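Putative cytoplasmic protein (Enterobacter cloacae, PDB 4HFL) is the type VI secretion amidase effector Tae4, which probably cleaves amide bonds in peptidoglycan peptides and is inhibited by the immunity protein Tai4. Local coordinates at residues A109-S114 with A170-L175; G43-H48 with A81-S86. All blocks are in the same frame, centred on the assembly; numbering follows the deposited sequence.

Contact 1. Residues A109-S114 with A170-L175; sequences ADISVS and ATFWSL
The carboxylate of Asp110 receives the backbone N-H of Ser174: N of Ser174 lies 2.8 Å from OD2 of Asp110, the bond is almost straight at 172°, and it reaches the oxygen nearly along the CG-OD2 direction. CG of Asp110 is anti to the carbonyl carbon (chi1 -71°) and so lies beside the backbone N. The same OD2 forms a salt bridge with Arg18, whose NH1 also bonds Ser174 O, so the guanidinium ties the two segments together a second time and would be expected to stabilise the negative charge.

Main-chain pairing follows. A classic beta bulge sets two residues, Asp110 and Ile111, opposite the single residue Phe172, whose O accepts a sound bond from Ile111 N (3.1 Å) and a weak one from Asp110 N. Phe172 N returns a bond to Ile111 O (2.8 Å), and beyond the bulge Val113 and Ala170 form a second antiparallel hydrogen-bonded pair. Between them sits the non-hydrogen-bonded pair Ser112-Thr171, whose hydroxyls meet with Ser112 OG donating to Thr171 OG1 over 3.2 Å; Asn169 binds both hydroxyls through its side-chain amide.

Packing differs on the two faces. Beside Thr171, Ala109 CB presses tightly on Thr171 CG2 at 3.4 Å, while Ala109 CA lies over one face of the Trp173 indole in a CH-pi contact, 3.7 Å from the centroid of the five-membered ring. Ile111 and Phe172 run side by side on the other face, CD1 of Ile111 being 4.0 Å from CD2 of Phe172.

Strand 111-114 is an outermost strand of the four-stranded antiparallel sheet, while strand 166-174 pairs along its other edge with strand 126-133. Leu102, Pro103 and Leu106 of helix 95-106 pack against Trp173, whose NE1 bonds Gly107 O.

Contact 2. Residues G43-H48 with A81-S86; sequences GGKVQH and ATVTGS
Val83 meets two side chains from the first turn of helix 44-52. Its CG2 touches CG2 of Val46 at 3.8 Å, the two side chains crossing obliquely, while CB of Val83 lies 3.8 Å from CG of Lys45, whose chain runs across it at about a right angle. Lys45 CG is anti to the backbone N (chi1 -175°), which sets the methylene against the valine; the bends farther along lead the ammonium end away, so the lysine contributes carbon rather than charge to this contact.

The carbonyl of Thr84 faces the helix start. Its O accepts weak bonds from Lys45 N and Val46 N, each 3.4 Å long, and Lys45 CB comes within 3.3 Å of the same oxygen. A water takes a shorter bond, 2.7 Å, from Lys45 N and makes a weak one with Thr84 OG1. The carbonyl dipole turned toward amides of the first helical turn is probably favourable to the helix, although neither direct bond is strong.

Gly43 and Gly44 both have positive phi, and Gly44, with no side chain, lies close against the backbone of Gly85 and Ser86; its N is 3.9 Å from Ser86 CB. A weak bond from Ser86 OG to Leu42 O adds a tie to the end of the preceding helix, 35-42.

Here the N-terminal turn of helix 44-52 packs against the two-stranded antiparallel hairpin. Strand 82-84 pairs with 90-92 through Val83 and Tyr91; Tyr91 also touches Val46, and Phe55 touches Val83.

The two contacts lie on opposite sides of the chain's centre, about 29 Å apart between centres and about 17 Å between nearest atoms, and they share no helix or strand. Both are only partly buried. Contact 1 joins two strands of the larger sheet, and antiparallel backbone pairing, interrupted by a bulge and reinforced by a charged side chain, does most of the work; contact 2 joins a helix start to a short hairpin strand, with aliphatic packing, weak amide bonds and a water in place of pairing. Contact 1 buries 438 Å² against 264 Å² for contact 2. Contact 2 lies farther from the chain's centre (about 17 Å against 13 Å, centre to centre); contact 1, though at a sheet edge, includes buried Ala170, Phe172 and Trp173.

Contact 1. Residues A109-S114 with A170-L175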
ATOM      1  N   ALA A 109       1.825 -13.353   5.819  1.00 17.61           N
ATOM      2  CA  ALA A 109       2.355 -13.288   4.453  1.00 18.14           C
ATOM      3  C   ALA A 109       2.797 -14.642   3.933  1.00 22.19           C
ATOM      4  O   ALA A 109       3.310 -15.483   4.688  1.00 16.80           O
ATOM      5  CB  ALA A 109       3.508 -12.356   4.394  1.00 13.58           C
ATOM      6  N   ASP A 110       2.612 -14.833   2.631  1.00 16.55           N
ATOM      7  CA  ASP A 110       3.071 -16.029   1.965  1.00 11.00           C
ATOM      8  C   ASP A 110       4.582 -16.035   1.867  1.00 11.61           C
ATOM      9  O   ASP A 110       5.201 -17.094   1.900  1.00 13.60           O
ATOM     10  CB  ASP A 110       2.503 -16.055   0.555  1.00 11.67           C
ATOM     11  CG  ASP A 110       1.009 -16.320   0.551  1.00 20.46           C
ATOM     12  OD1 ASP A 110       0.579 -17.221   1.306  1.00 17.82           O
ATOM     13  OD2 ASP A 110       0.291 -15.611  -0.175  1.00 19.87           O
ATOM     14  N   ILE A 111       5.165 -14.853   1.691  1.00 15.38           N
ATOM     15  CA  ILE A 111       6.618 -14.765   1.547  1.00 15.26           C
ATOM     16  C   ILE A 111       7.113 -13.530   2.266  1.00 19.59           C
ATOM     17  O   ILE A 111       6.540 -12.455   2.126  1.00 21.52           O
ATOM     18  CB  ILE A 111       7.047 -14.649   0.055  1.00 18.94           C
ATOM     19  CG1 ILE A 111       6.629 -15.903  -0.731  1.00 21.53           C
ATOM     20  CG2 ILE A 111       8.572 -14.427  -0.074  1.00 26.78           C
ATOM     21  CD1 ILE A 111       6.731 -15.746  -2.243  1.00 30.14           C
ATOM     22  N   SER A 112       8.180 -13.682   3.041  1.00 17.91           N
ATOM     23  CA  SER A 112       8.889 -12.532   3.603  1.00 15.71           C
ATOM     24  C   SER A 112      10.379 -12.860   3.549  1.00 20.82           C
ATOM     25  O   SER A 112      10.815 -13.836   4.159  1.00 19.76           O
ATOM     26  CB  SER A 112       8.443 -12.288   5.050  1.00 15.68           C
ATOM     27  OG  SER A 112       9.192 -11.246   5.644  1.00 23.55           O
ATOM     28  N   VAL A 113      11.150 -12.065   2.804  1.00 14.52           N
ATOM     29  CA  VAL A 113      12.573 -12.350   2.608  1.00 13.60           C
ATOM     30  C   VAL A 113      13.436 -11.114   2.809  1.00 15.93           C
ATOM     31  O   VAL A 113      13.025  -9.992   2.494  1.00 15.68           O
ATOM     32  CB  VAL A 113      12.860 -12.918   1.205  1.00 16.42           C
ATOM     33  CG1 VAL A 113      12.304 -14.336   1.094  1.00 17.37           C
ATOM     34  CG2 VAL A 113      12.227 -11.994   0.128  1.00 16.29           C
ATOM     35  N   SER A 114      14.626 -11.327   3.357  1.00 11.83           N
ATOM     36  CA  SER A 114      15.591 -10.255   3.476  1.00 14.10           C
ATOM     37  C   SER A 114      16.252 -10.066   2.111  1.00 18.87           C
ATOM     38  O   SER A 114      16.136 -10.936   1.233  1.00 20.88           O
ATOM     39  CB  SER A 114      16.629 -10.588   4.559  1.00 16.81           C
ATOM     40  OG  SER A 114      17.234 -11.842   4.311  1.00 23.63           O
ATOM     41  N   ALA A 170      11.218  -7.835   1.712  1.00 16.67           N
ATOM     42  CA  ALA A 170       9.975  -7.755   0.936  1.00 15.52           C
ATOM     43  C   ALA A 170       9.052  -8.781   1.537  1.00 21.09           C
ATOM     44  O   ALA A 170       9.484  -9.894   1.866  1.00 18.78           O
ATOM     45  CB  ALA A 170      10.204  -8.050  -0.516  1.00 16.72           C
ATOM     46  N   THR A 171       7.787  -8.394   1.677  1.00 18.76           N
ATOM     47  CA  THR A 171       6.754  -9.207   2.298  1.00 17.63           C
ATOM     48  C   THR A 171       5.559  -9.170   1.342  1.00 19.45           C
ATOM     49  O   THR A 171       5.179  -8.102   0.847  1.00 16.38           O
ATOM     50  CB  THR A 171       6.385  -8.622   3.687  1.00 20.28           C
ATOM     51  OG1 THR A 171       7.512  -8.734   4.566  1.00 19.93           O
ATOM     52  CG2 THR A 171       5.224  -9.371   4.316  1.00 19.95           C
ATOM     53  N   PHE A 172       4.980 -10.338   1.087  1.00 21.27           N
ATOM     54  CA  PHE A 172       4.124 -10.549  -0.060  1.00 19.73           C
ATOM     55  C   PHE A 172       2.978 -11.518   0.226  1.00 18.85           C
ATOM     56  O   PHE A 172       3.199 -12.592   0.829  1.00 17.35           O
ATOM     57  CB  PHE A 172       4.964 -11.109  -1.210  1.00 18.67           C
ATOM     58  CG  PHE A 172       4.140 -11.640  -2.359  1.00 19.17           C
ATOM     59  CD1 PHE A 172       3.718 -10.788  -3.363  1.00 17.31           C
ATOM     60  CD2 PHE A 172       3.800 -12.986  -2.435  1.00 19.58           C
ATOM     61  CE1 PHE A 172       2.952 -11.263  -4.422  1.00 21.51           C
ATOM     62  CE2 PHE A 172       3.034 -13.475  -3.494  1.00 18.06           C
ATOM     63  CZ  PHE A 172       2.612 -12.608  -4.489  1.00 18.11           C
ATOM     64  N   TRP A 173       1.782 -11.137  -0.245  1.00 19.00           N
ATOM     65  CA  TRP A 173       0.580 -11.998  -0.235  1.00 19.86           C
ATOM     66  C   TRP A 173       0.088 -12.229  -1.653  1.00 19.78           C
ATOM     67  O   TRP A 173      -0.123 -11.272  -2.411  1.00 15.20           O
ATOM     68  CB  TRP A 173      -0.578 -11.336   0.533  1.00 16.66           C
ATOM     69  CG  TRP A 173      -0.359 -11.133   2.019  1.00 13.41           C
ATOM     70  CD1 TRP A 173      -0.848 -11.912   3.022  1.00 15.86           C
ATOM     71  CD2 TRP A 173       0.358 -10.063   2.652  1.00 17.30           C
ATOM     72  NE1 TRP A 173      -0.453 -11.415   4.243  1.00 17.21           N
ATOM     73  CE2 TRP A 173       0.279 -10.277   4.044  1.00 19.15           C
ATOM     74  CE3 TRP A 173       1.067  -8.949   2.178  1.00 18.54           C
ATOM     75  CZ2 TRP A 173       0.889  -9.423   4.970  1.00 21.53           C
ATOM     76  CZ3 TRP A 173       1.665  -8.104   3.095  1.00 23.83           C
ATOM     77  CH2 TRP A 173       1.579  -8.349   4.479  1.00 23.23           C
ATOM     78  N   SER A 174      -0.133 -13.491  -2.009  1.00 17.57           N
ATOM     79  CA  SER A 174      -0.713 -13.822  -3.310  1.00 14.79           C
ATOM     80  C   SER A 174      -2.169 -13.376  -3.384  1.00 16.99           C
ATOM     81  O   SER A 174      -2.933 -13.530  -2.419  1.00 16.07           O
ATOM     82  CB  SER A 174      -0.648 -15.344  -3.562  1.00 24.00           C
ATOM     83  OG  SER A 174       0.658 -15.741  -3.918  1.00 28.64           O
ATOM     84  N   LEU A 175      -2.558 -12.836  -4.534  1.00 16.04           N
ATOM     85  CA  LEU A 175      -3.967 -12.577  -4.801  1.00 16.93           C
ATOM     86  C   LEU A 175      -4.382 -13.361  -6.033  1.00 17.51           C
ATOM     87  O   LEU A 175      -3.610 -13.449  -7.004  1.00 21.28           O
ATOM     88  CB  LEU A 175      -4.228 -11.075  -4.989  1.00 19.41           C
ATOM     89  CG  LEU A 175      -3.904 -10.111  -3.831  1.00 15.71           C
ATOM     90  CD1 LEU A 175      -4.301  -8.692  -4.211  1.00 13.86           C
ATOM     91  CD2 LEU A 175      -4.588 -10.505  -2.518  1.00 13.22           C
TER

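Contact 2. Residues G43-H48 with A81-S86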
ATOM      1  N   GLY A  43     -10.761  13.834  -2.937  1.00 49.92           N
ATOM      2  CA  GLY A  43     -11.465  14.939  -2.305  1.00 55.01           C
ATOM      3  C   GLY A  43     -11.375  14.972  -0.786  1.00 53.02           C
ATOM      4  O   GLY A  43     -10.578  14.243  -0.189  1.00 38.88           O
ATOM      5  N   GLY A  44     -12.185  15.834  -0.168  1.00 57.54           N
ATOM      6  CA  GLY A  44     -12.352  15.864   1.279  1.00 54.10           C
ATOM      7  C   GLY A  44     -11.126  16.180   2.122  1.00 50.84           C
ATOM      8  O   GLY A  44     -10.256  16.967   1.721  1.00 54.47           O
ATOM      9  N   LYS A  45     -11.064  15.570   3.305  1.00 48.59           N
ATOM     10  CA  LYS A  45      -9.957  15.798   4.239  1.00 51.31           C
ATOM     11  C   LYS A  45      -8.628  15.235   3.735  1.00 52.83           C
ATOM     12  O   LYS A  45      -7.555  15.726   4.092  1.00 54.37           O
ATOM     13  CB  LYS A  45     -10.297  15.235   5.626  1.00 47.61           C
ATOM     14  CG  LYS A  45      -9.256  15.524   6.712  1.00 49.66           C
ATOM     15  CD  LYS A  45      -8.775  16.997   6.732  1.00 56.70           C
ATOM     16  CE  LYS A  45      -9.879  18.010   7.062  1.00 61.71           C
ATOM     17  NZ  LYS A  45     -10.599  18.507   5.851  1.00 61.46           N
ATOM     18  N   VAL A  46      -8.701  14.205   2.903  1.00 53.89           N
ATOM     19  CA  VAL A  46      -7.503  13.695   2.249  1.00 50.78           C
ATOM     20  C   VAL A  46      -6.884  14.783   1.355  1.00 47.14           C
ATOM     21  O   VAL A  46      -5.677  15.057   1.447  1.00 41.90           O
ATOM     22  CB  VAL A  46      -7.804  12.412   1.448  1.00 44.89           C
ATOM     23  CG1 VAL A  46      -6.600  12.009   0.621  1.00 47.69           C
ATOM     24  CG2 VAL A  46      -8.195  11.280   2.392  1.00 40.97           C
ATOM     25  N   GLN A  47      -7.715  15.415   0.521  1.00 44.52           N
ATOM     26  CA  GLN A  47      -7.252  16.502  -0.346  1.00 46.24           C
ATOM     27  C   GLN A  47      -6.784  17.700   0.461  1.00 52.93           C
ATOM     28  O   GLN A  47      -5.768  18.320   0.138  1.00 55.94           O
ATOM     29  CB  GLN A  47      -8.339  16.961  -1.327  1.00 47.25           C
ATOM     30  CG  GLN A  47      -7.999  18.315  -1.953  1.00 54.34           C
ATOM     31  CD  GLN A  47      -8.852  18.682  -3.148  1.00 64.53           C
ATOM     32  OE1 GLN A  47      -9.000  19.862  -3.476  1.00 68.17           O
ATOM     33  NE2 GLN A  47      -9.401  17.677  -3.816  1.00 66.57           N
ATOM     34  N   HIS A  48      -7.540  18.036   1.500  1.00 53.96           N
ATOM     35  CA  HIS A  48      -7.157  19.135   2.378  1.00 56.68           C
ATOM     36  C   HIS A  48      -5.769  18.930   2.998  1.00 48.16           C
ATOM     37  O   HIS A  48      -4.905  19.827   2.949  1.00 45.82           O
ATOM     38  CB  HIS A  48      -8.198  19.300   3.478  1.00 61.91           C
ATOM     39  CG  HIS A  48      -7.929  20.450   4.391  1.00 58.11           C
ATOM     40  ND1 HIS A  48      -7.763  20.296   5.750  1.00 59.73           N
ATOM     41  CD2 HIS A  48      -7.793  21.773   4.140  1.00 57.82           C
ATOM     42  CE1 HIS A  48      -7.544  21.478   6.299  1.00 62.26           C
ATOM     43  NE2 HIS A  48      -7.555  22.392   5.344  1.00 58.86           N
ATOM     44  N   ALA A  81      -3.814   5.584  12.031  1.00 44.91           N
ATOM     45  CA  ALA A  81      -4.194   6.985  11.821  1.00 48.15           C
ATOM     46  C   ALA A  81      -5.018   7.102  10.549  1.00 46.83           C
ATOM     47  O   ALA A  81      -4.555   6.727   9.468  1.00 38.63           O
ATOM     48  CB  ALA A  81      -2.961   7.877  11.735  1.00 47.18           C
ATOM     49  N   THR A  82      -6.239   7.615  10.678  1.00 48.71           N
ATOM     50  CA  THR A  82      -7.154   7.684   9.546  1.00 51.26           C
ATOM     51  C   THR A  82      -7.853   9.033   9.476  1.00 48.68           C
ATOM     52  O   THR A  82      -8.153   9.636  10.508  1.00 52.11           O
ATOM     53  CB  THR A  82      -8.233   6.571   9.620  1.00 33.08           C
ATOM     54  OG1 THR A  82      -9.019   6.742  10.806  1.00 39.73           O
ATOM     55  CG2 THR A  82      -7.583   5.174   9.640  1.00 26.04           C
ATOM     56  N   VAL A  83      -8.088   9.516   8.258  1.00 42.27           N
ATOM     57  CA  VAL A  83      -9.071  10.585   8.064  1.00 42.77           C
ATOM     58  C   VAL A  83     -10.143  10.048   7.123  1.00 47.39           C
ATOM     59  O   VAL A  83     -10.179   8.843   6.853  1.00 42.69           O
ATOM     60  CB  VAL A  83      -8.466  11.890   7.498  1.00 39.70           C
ATOM     61  CG1 VAL A  83      -7.446  12.500   8.486  1.00 41.21           C
ATOM     62  CG2 VAL A  83      -7.846  11.651   6.125  1.00 36.65           C
ATOM     63  N   THR A  84     -11.010  10.926   6.629  1.00 49.93           N
ATOM     64  CA  THR A  84     -12.028  10.539   5.650  1.00 51.42           C
ATOM     65  C   THR A  84     -11.817  11.249   4.314  1.00 49.37           C
ATOM     66  O   THR A  84     -11.259  12.350   4.261  1.00 49.22           O
ATOM     67  CB  THR A  84     -13.440  10.876   6.141  1.00 53.76           C
ATOM     68  OG1 THR A  84     -13.535  12.292   6.356  1.00 60.08           O
ATOM     69  CG2 THR A  84     -13.749  10.140   7.438  1.00 50.87           C
ATOM     70  N   GLY A  85     -12.256  10.614   3.234  1.00 45.72           N
ATOM     71  CA  GLY A  85     -12.339  11.291   1.955  1.00 48.82           C
ATOM     72  C   GLY A  85     -13.770  11.770   1.813  1.00 49.47           C
ATOM     73  O   GLY A  85     -14.580  11.564   2.726  1.00 45.49           O
ATOM     74  N   SER A  86     -14.104  12.375   0.677  1.00 51.94           N
ATOM     75  CA  SER A  86     -15.457  12.875   0.469  1.00 52.72           C
ATOM     76  C   SER A  86     -16.445  11.725   0.296  1.00 51.05           C
ATOM     77  O   SER A  86     -17.638  11.950   0.119  1.00 49.44           O
ATOM     78  CB  SER A  86     -15.508  13.798  -0.746  1.00 59.41           C
ATOM     79  OG  SER A  86     -15.228  13.079  -1.937  1.00 61.41           O
TER
HETATM   80  O   HOH W   1     -13.540  14.784   4.179  1.00 48.23           O